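Local structure of endo-arabinase (Bacteroides thetaiotaomicron, 5C0P) at residues S23-D28 against T283-I288; S72-Q77 against F119-N124; S138-K143 against I209-D214. The protein probably hydrolyses glycosidic bonds in L-arabinan breakdown, as a magnesium-binding member of glycosyl hydrolase family 43. All blocks are in the same frame, centred on the assembly; numbering follows the deposited sequence.

Contact 1: residues S23-D28 against T283-I288; sequences SLRLRD and TEHPVI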
# COMPACT_ATOMS: atom_id res chain seq x y z
N SER A 23 -6.84 -17.68 9.99
CA SER A 23 -7.28 -17.11 11.26
C SER A 23 -6.90 -15.63 11.40
O SER A 23 -7.34 -14.96 12.34
CB SER A 23 -6.69 -17.90 12.44
OG SER A 23 -5.35 -17.49 12.68
N LEU A 24 -6.08 -15.13 10.48
CA LEU A 24 -5.64 -13.75 10.55
C LEU A 24 -6.81 -12.80 10.29
O LEU A 24 -7.61 -13.03 9.39
CB LEU A 24 -4.52 -13.48 9.53
CG LEU A 24 -3.23 -14.27 9.76
CD1 LEU A 24 -2.21 -13.95 8.68
CD2 LEU A 24 -2.67 -13.96 11.14
N ARG A 25 -6.91 -11.76 11.11
CA ARG A 25 -7.92 -10.73 10.96
C ARG A 25 -7.22 -9.38 10.93
O ARG A 25 -6.75 -8.88 11.95
CB ARG A 25 -8.93 -10.79 12.12
CG ARG A 25 -9.76 -12.06 12.12
CD ARG A 25 -10.67 -12.13 10.90
NE ARG A 25 -11.48 -13.35 10.90
CZ ARG A 25 -11.08 -14.51 10.39
NH1 ARG A 25 -11.89 -15.56 10.43
NH2 ARG A 25 -9.87 -14.64 9.85
N LEU A 26 -7.13 -8.80 9.73
CA LEU A 26 -6.41 -7.55 9.54
C LEU A 26 -6.77 -6.99 8.17
O LEU A 26 -7.33 -7.70 7.33
CB LEU A 26 -4.89 -7.77 9.66
CG LEU A 26 -4.29 -8.98 8.91
CD1 LEU A 26 -3.94 -8.63 7.47
CD2 LEU A 26 -3.05 -9.52 9.64
N ARG A 27 -6.48 -5.71 7.98
CA ARG A 27 -6.73 -5.01 6.73
C ARG A 27 -5.41 -4.73 6.03
O ARG A 27 -4.35 -4.74 6.66
CB ARG A 27 -7.42 -3.68 7.01
CG ARG A 27 -8.81 -3.80 7.62
CD ARG A 27 -9.42 -2.42 7.87
NE ARG A 27 -9.60 -1.66 6.63
CZ ARG A 27 -10.65 -1.80 5.84
NH1 ARG A 27 -11.62 -2.65 6.15
NH2 ARG A 27 -10.73 -1.08 4.72
N ASP A 28 -5.50 -4.47 4.73
CA ASP A 28 -4.38 -3.91 3.96
C ASP A 28 -3.08 -4.72 4.03
O ASP A 28 -2.02 -4.15 4.25
CB ASP A 28 -4.12 -2.47 4.44
CG ASP A 28 -5.41 -1.66 4.56
OD1 ASP A 28 -6.30 -1.77 3.69
OD2 ASP A 28 -5.56 -0.90 5.54
N THR A 283 -15.05 -8.97 9.21
CA THR A 283 -14.20 -10.16 9.22
C THR A 283 -13.05 -10.10 8.23
O THR A 283 -12.64 -11.14 7.70
CB THR A 283 -15.02 -11.42 8.88
OG1 THR A 283 -15.68 -11.23 7.62
CG2 THR A 283 -16.06 -11.71 9.96
N GLU A 284 -12.52 -8.89 7.99
CA GLU A 284 -11.43 -8.72 7.03
C GLU A 284 -10.28 -9.67 7.32
O GLU A 284 -9.80 -9.75 8.45
CB GLU A 284 -10.89 -7.28 7.06
CG GLU A 284 -11.94 -6.19 6.91
CD GLU A 284 -12.35 -5.59 8.24
OE1 GLU A 284 -12.70 -6.36 9.16
OE2 GLU A 284 -12.31 -4.36 8.38
N HIS A 285 -9.81 -10.37 6.29
CA HIS A 285 -8.71 -11.31 6.44
C HIS A 285 -7.89 -11.32 5.16
O HIS A 285 -8.39 -10.97 4.09
CB HIS A 285 -9.25 -12.71 6.74
CG HIS A 285 -10.21 -13.21 5.70
ND1 HIS A 285 -11.57 -13.08 5.82
CD2 HIS A 285 -9.99 -13.83 4.52
CE1 HIS A 285 -12.16 -13.60 4.76
NE2 HIS A 285 -11.22 -14.06 3.95
N PRO A 286 -6.61 -11.71 5.26
CA PRO A 286 -5.76 -11.68 4.06
C PRO A 286 -6.12 -12.77 3.07
O PRO A 286 -6.36 -13.92 3.45
CB PRO A 286 -4.35 -11.92 4.62
CG PRO A 286 -4.55 -12.57 5.96
CD PRO A 286 -5.85 -12.03 6.48
N VAL A 287 -6.15 -12.38 1.81
CA VAL A 287 -6.31 -13.30 0.71
C VAL A 287 -5.00 -13.22 -0.06
O VAL A 287 -4.62 -12.15 -0.54
CB VAL A 287 -7.48 -12.87 -0.19
CG1 VAL A 287 -7.61 -13.80 -1.39
CG2 VAL A 287 -8.79 -12.86 0.62
N ILE A 288 -4.28 -14.33 -0.11
CA ILE A 288 -2.96 -14.36 -0.75
C ILE A 288 -3.01 -15.52 -1.73
O ILE A 288 -3.07 -16.68 -1.35
CB ILE A 288 -1.84 -14.58 0.28
CG1 ILE A 288 -1.91 -13.53 1.40
CG2 ILE A 288 -0.48 -14.55 -0.42
CD1 ILE A 288 -1.06 -13.87 2.63
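Glu284 meets the 23-28 loop with both its backbone and its side chain. Its carbonyl O faces the peptide of Leu26, whose N lies 3.1 Å from Glu284 O in a weak, bent hydrogen bond, and the same oxygen receives a CA-H...O contact from Arg25 CA at 3.3 Å. The side chain reaches further along the loop, to Arg27: a bend at chi2 (99°) sets CD, and from the carboxylate it carries, Glu284 OE2 takes Arg27 NH1 at 2.9 Å on its anti lone pair, in a salt bridge that lies in the guanidinium plane although the carboxylate plane stands 70° from it. Arg27 CG and CD also rest against OE2. An alanine in place of Arg27 would probably leave the Glu284 carboxylate without its charged mate and Asn280 OD1 without the hydrogen bond it receives from Arg27 NH2.

Pro286 supplies the apolar half. Its ring crosses the side chain of Leu24 at about a right angle, Pro286 CD lying 3.6 Å from Leu24 CB, while Leu26 CD1 reaches the same CD at 4.0 Å. Arg25 runs beside His285, pointing the same way. Arg25 NH2, 3.7 Å from His285 CB, donates to the carbonyls of Leu24 and Ser22, which bind it back against its own loop; His285 ND1 in turn donates to Thr283 O.

In the five-bladed beta-propeller of this family the contact joins the first sheet to the last. Leu24 and Leu26 pack on Leu42 of strand 39-45, the side chain of Arg27 is about 6 Å from that of the magnesium ligand His261, and His285 and Val287 pair with Ala278 and Tyr276 of strand 272-278.

Contact 2: residues S72-Q77 against F119-N124; sequences SDFWGQ and FTPLVN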
# COMPACT_ATOMS: atom_id res chain seq x y z
N SER A 72 6.69 9.39 22.40
CA SER A 72 5.77 10.51 22.61
C SER A 72 6.07 11.71 21.71
O SER A 72 5.19 12.53 21.45
CB SER A 72 5.77 10.95 24.07
OG SER A 72 7.05 11.39 24.48
N ASP A 73 7.30 11.81 21.22
CA ASP A 73 7.68 12.92 20.36
C ASP A 73 7.49 12.66 18.86
O ASP A 73 7.75 13.53 18.04
CB ASP A 73 9.11 13.41 20.65
CG ASP A 73 10.16 12.35 20.37
OD1 ASP A 73 9.82 11.21 20.00
OD2 ASP A 73 11.36 12.67 20.54
N PHE A 74 7.02 11.47 18.51
CA PHE A 74 6.71 11.18 17.11
C PHE A 74 5.57 12.06 16.64
O PHE A 74 4.59 12.28 17.37
CB PHE A 74 6.33 9.72 16.94
CG PHE A 74 6.13 9.31 15.50
CD1 PHE A 74 7.16 9.41 14.58
CD2 PHE A 74 4.91 8.81 15.09
CE1 PHE A 74 6.97 9.01 13.25
CE2 PHE A 74 4.71 8.41 13.77
CZ PHE A 74 5.75 8.51 12.85
N TRP A 75 5.67 12.57 15.41
CA TRP A 75 4.73 13.55 14.92
C TRP A 75 3.30 13.03 14.81
O TRP A 75 2.36 13.80 14.94
CB TRP A 75 5.16 14.06 13.54
CG TRP A 75 4.91 13.09 12.41
CD1 TRP A 75 5.77 12.13 11.95
CD2 TRP A 75 3.74 13.01 11.59
NE1 TRP A 75 5.19 11.45 10.90
CE2 TRP A 75 3.95 11.97 10.66
CE3 TRP A 75 2.53 13.71 11.55
CZ2 TRP A 75 2.99 11.61 9.69
CZ3 TRP A 75 1.57 13.35 10.60
CH2 TRP A 75 1.81 12.32 9.68
N GLY A 76 3.16 11.74 14.53
CA GLY A 76 1.85 11.19 14.20
C GLY A 76 1.38 10.18 15.23
O GLY A 76 1.69 9.00 15.14
N GLN A 77 0.61 10.65 16.20
CA GLN A 77 0.18 9.77 17.28
C GLN A 77 -1.10 9.01 16.97
O GLN A 77 -1.49 8.12 17.73
CB GLN A 77 0.05 10.55 18.58
CG GLN A 77 1.35 11.18 19.07
CD GLN A 77 2.35 10.15 19.58
OE1 GLN A 77 1.98 9.17 20.23
NE2 GLN A 77 3.63 10.37 19.29
N PHE A 119 11.46 -0.19 14.02
CA PHE A 119 11.62 0.96 13.12
C PHE A 119 11.72 2.26 13.91
O PHE A 119 11.07 2.42 14.94
CB PHE A 119 10.44 1.04 12.16
CG PHE A 119 10.40 -0.07 11.16
CD1 PHE A 119 11.14 0.01 10.00
CD2 PHE A 119 9.62 -1.20 11.40
CE1 PHE A 119 11.13 -1.02 9.08
CE2 PHE A 119 9.59 -2.23 10.48
CZ PHE A 119 10.35 -2.14 9.32
N THR A 120 12.55 3.17 13.43
CA THR A 120 12.63 4.52 13.98
C THR A 120 12.37 5.51 12.84
O THR A 120 12.65 5.21 11.68
CB THR A 120 13.98 4.80 14.66
OG1 THR A 120 15.02 4.69 13.68
CG2 THR A 120 14.24 3.81 15.77
N PRO A 121 11.83 6.69 13.16
CA PRO A 121 11.50 7.64 12.09
C PRO A 121 12.72 8.04 11.26
O PRO A 121 13.76 8.41 11.82
CB PRO A 121 10.96 8.85 12.86
CG PRO A 121 10.46 8.29 14.15
CD PRO A 121 11.41 7.17 14.49
N LEU A 122 12.59 7.95 9.94
CA LEU A 122 13.68 8.36 9.06
C LEU A 122 13.83 9.87 9.17
O LEU A 122 14.95 10.38 9.35
CB LEU A 122 13.39 7.91 7.63
CG LEU A 122 14.47 8.23 6.61
CD1 LEU A 122 15.80 7.57 6.98
CD2 LEU A 122 14.00 7.83 5.21
N VAL A 123 12.70 10.57 9.06
CA VAL A 123 12.56 11.96 9.49
C VAL A 123 11.24 12.04 10.26
O VAL A 123 10.34 11.22 10.02
CB VAL A 123 12.53 12.96 8.31
CG1 VAL A 123 13.83 12.90 7.51
CG2 VAL A 123 11.34 12.71 7.41
N ASN A 124 11.14 12.99 11.19
CA ASN A 124 9.96 13.07 12.05
C ASN A 124 8.84 13.94 11.47
O ASN A 124 8.38 14.91 12.08
CB ASN A 124 10.33 13.54 13.45
CG ASN A 124 9.20 13.34 14.45
OD1 ASN A 124 8.33 12.48 14.24
ND2 ASN A 124 9.20 14.12 15.52
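Pro121 comes first along 119-124, presenting its ring to Phe74: Pro121 CG lies 3.5 Å from Phe74 CD1 and also touches CE1, approaching the aromatic ring obliquely. Three residues on, Asn124 carries most of the contact. Its CG stands anti to the backbone N (chi1 -167°), and the amide beyond it bridges the backbone of the loop at Asp73 and Trp75 with both of its ends. Asn124 ND2 donates to Asp73 O at 3.0 Å, and Asn124 OD1 accepts from Trp75 N at 2.9 Å. With a donor and an acceptor each engaged by the backbone, the rotation of the amide is fixed. The same OD1 sits 3.3 Å from Phe74 CD1, and it lies at the edge of the Trp75 indole, in the ring plane, 3.5 Å from Trp75 CD1. That CD1 in turn covers one face of the Phe74 ring near its rim.

This loop is the connection between strands 60-68 and 78-88, which passes from one propeller blade to the next. Phe74 makes edge-to-face contacts with Phe68 and Phe98, while Thr120 and Leu122 pair with Val111 and Ile109 of strand 103-112, at the outer edge of the second blade.

Contact 3: residues S138-K143 against I209-D214; sequences SLYIDK and IYRLDD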
# COMPACT_ATOMS: atom_id res chain seq x y z
N SER A 138 3.19 4.65 -0.92
CA SER A 138 3.90 3.42 -1.25
C SER A 138 5.17 3.71 -2.04
O SER A 138 5.40 4.85 -2.48
CB SER A 138 3.00 2.48 -2.05
OG SER A 138 2.70 3.01 -3.32
N LEU A 139 6.00 2.69 -2.22
CA LEU A 139 7.29 2.84 -2.88
C LEU A 139 7.31 2.01 -4.16
O LEU A 139 6.95 0.83 -4.15
CB LEU A 139 8.41 2.37 -1.95
CG LEU A 139 9.85 2.45 -2.47
CD1 LEU A 139 10.29 3.88 -2.65
CD2 LEU A 139 10.79 1.72 -1.51
N TYR A 140 7.67 2.66 -5.26
CA TYR A 140 7.93 1.98 -6.52
C TYR A 140 9.38 2.25 -6.92
O TYR A 140 9.83 3.40 -6.92
CB TYR A 140 6.98 2.46 -7.62
CG TYR A 140 7.40 1.98 -9.00
CD1 TYR A 140 7.36 0.62 -9.32
CD2 TYR A 140 7.87 2.87 -9.96
CE1 TYR A 140 7.77 0.17 -10.56
CE2 TYR A 140 8.28 2.41 -11.22
CZ TYR A 140 8.24 1.07 -11.50
OH TYR A 140 8.64 0.61 -12.73
N ILE A 141 10.12 1.19 -7.26
CA ILE A 141 11.49 1.32 -7.74
C ILE A 141 11.48 1.15 -9.25
O ILE A 141 11.09 0.09 -9.77
CB ILE A 141 12.44 0.28 -7.10
CG1 ILE A 141 12.38 0.37 -5.57
CG2 ILE A 141 13.86 0.44 -7.65
CD1 ILE A 141 12.81 1.73 -5.00
N ASP A 142 11.90 2.19 -9.96
CA ASP A 142 11.79 2.17 -11.41
C ASP A 142 12.90 1.35 -12.08
O ASP A 142 13.75 0.77 -11.39
CB ASP A 142 11.63 3.59 -12.00
CG ASP A 142 12.90 4.43 -11.90
OD1 ASP A 142 14.01 3.88 -11.82
OD2 ASP A 142 12.77 5.68 -11.95
N LYS A 143 12.88 1.29 -13.40
CA LYS A 143 13.83 0.45 -14.14
C LYS A 143 15.31 0.78 -13.86
O LYS A 143 16.17 -0.09 -13.95
CB LYS A 143 13.55 0.53 -15.64
CG LYS A 143 14.37 -0.45 -16.45
CD LYS A 143 14.51 -0.01 -17.90
CE LYS A 143 15.76 -0.61 -18.53
NZ LYS A 143 15.62 -0.77 -20.00
N ILE A 209 2.45 -0.02 -7.98
CA ILE A 209 2.85 -0.27 -9.36
C ILE A 209 3.67 -1.55 -9.48
O ILE A 209 4.56 -1.81 -8.66
CB ILE A 209 3.65 0.92 -9.96
CG1 ILE A 209 2.75 2.14 -10.14
CG2 ILE A 209 4.28 0.54 -11.29
CD1 ILE A 209 3.50 3.44 -10.53
N TYR A 210 3.35 -2.35 -10.50
CA TYR A 210 4.17 -3.50 -10.88
C TYR A 210 4.65 -3.30 -12.32
O TYR A 210 3.85 -3.03 -13.21
CB TYR A 210 3.34 -4.78 -10.78
CG TYR A 210 4.12 -6.03 -11.11
CD1 TYR A 210 4.99 -6.59 -10.18
CD2 TYR A 210 3.98 -6.65 -12.34
CE1 TYR A 210 5.71 -7.74 -10.47
CE2 TYR A 210 4.70 -7.80 -12.64
CZ TYR A 210 5.56 -8.34 -11.71
OH TYR A 210 6.27 -9.48 -12.01
N ARG A 211 5.95 -3.44 -12.54
CA ARG A 211 6.53 -3.24 -13.86
C ARG A 211 6.65 -4.58 -14.59
O ARG A 211 7.22 -5.53 -14.05
CB ARG A 211 7.91 -2.59 -13.76
CG ARG A 211 8.55 -2.32 -15.11
CD ARG A 211 9.90 -1.63 -14.99
NE ARG A 211 10.92 -2.47 -14.37
CZ ARG A 211 11.37 -2.33 -13.13
NH1 ARG A 211 10.87 -1.38 -12.34
NH2 ARG A 211 12.30 -3.15 -12.66
N LEU A 212 6.12 -4.64 -15.80
CA LEU A 212 6.22 -5.83 -16.63
C LEU A 212 7.59 -5.92 -17.30
O LEU A 212 8.32 -4.93 -17.36
CB LEU A 212 5.14 -5.81 -17.70
CG LEU A 212 3.73 -5.65 -17.15
CD1 LEU A 212 2.71 -5.64 -18.30
CD2 LEU A 212 3.41 -6.77 -16.18
N ASP A 213 7.91 -7.11 -17.82
CA ASP A 213 9.23 -7.33 -18.41
C ASP A 213 9.50 -6.42 -19.61
O ASP A 213 10.65 -6.10 -19.89
CB ASP A 213 9.41 -8.79 -18.82
CG ASP A 213 9.55 -9.73 -17.63
OD1 ASP A 213 9.62 -9.25 -16.47
OD2 ASP A 213 9.60 -10.95 -17.86
N ASP A 214 8.45 -5.99 -20.30
CA ASP A 214 8.61 -5.10 -21.44
C ASP A 214 8.64 -3.62 -21.05
O ASP A 214 8.70 -2.73 -21.91
CB ASP A 214 7.54 -5.35 -22.51
CG ASP A 214 6.11 -5.07 -22.02
OD1 ASP A 214 5.92 -4.56 -20.90
OD2 ASP A 214 5.17 -5.35 -22.79
O HOH W 1 5.02 -0.15 -6.42
O HOH W 2 12.76 -2.67 -9.60
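Tyr140 lays one face of its ring over the methyl Ile209 CG2, a CH-pi contact in which CG2 stands 3.8 Å from the ring centroid and 22° off the normal, shifted toward the rim. The opposite face is covered by the backbone, Asp142 N lying above it. Beyond the ring, Tyr140 OH accepts from Arg211 NH1 at 3.0 Å, close to the guanidinium plane and nearly straight. The same NH1 donates to Ile141 O, also at 3.0 Å, on a lone pair of that carbonyl, so two acceptors grip one nitrogen.

The strands concerned, 134-141 and 205-211, belong to adjacent blades of the five-bladed propeller; the pieces 138-141 and 209-211 run in nearly the same direction, their axes approaching to 7.7 Å at an angle of 14°. Such neighbours belong to separate sheets, and here water bridges their backbones: water 1 donates to Leu139 O and Ile209 O, the latter at 2.8 Å. Water 2 donates to Ile141 O and accepts from Arg211 NH2, adding a second link beside the direct bond.

Arg211 is extended as far as CD and then bent at chi3 (67°), and its guanidinium lies flat against the backbone just after strand 134-141, with Lys143 CA 3.8 Å above the centre of one face. Leu217 of strand 217-224 touches both Tyr140 and Arg211.

Overall arrangement
From the N terminus, the chain enters contact 1 at 23-28, in the loop between strands 19-20 and 30-34 of the first sheet, and meets its partner only at 283-288, so that almost the whole domain lies within this one closure of first blade on last. The other two fall inside that span, one after the other. Contact 2 closes a loop of 41 residues, tying the passage between the first two blades to the outer edge of the second. Contact 3 opens after it and joins the third blade to the fourth, on the opposite side of the chain's centre from contact 1. The contact centres are 25 to 28 Å apart, and none of the three touches another.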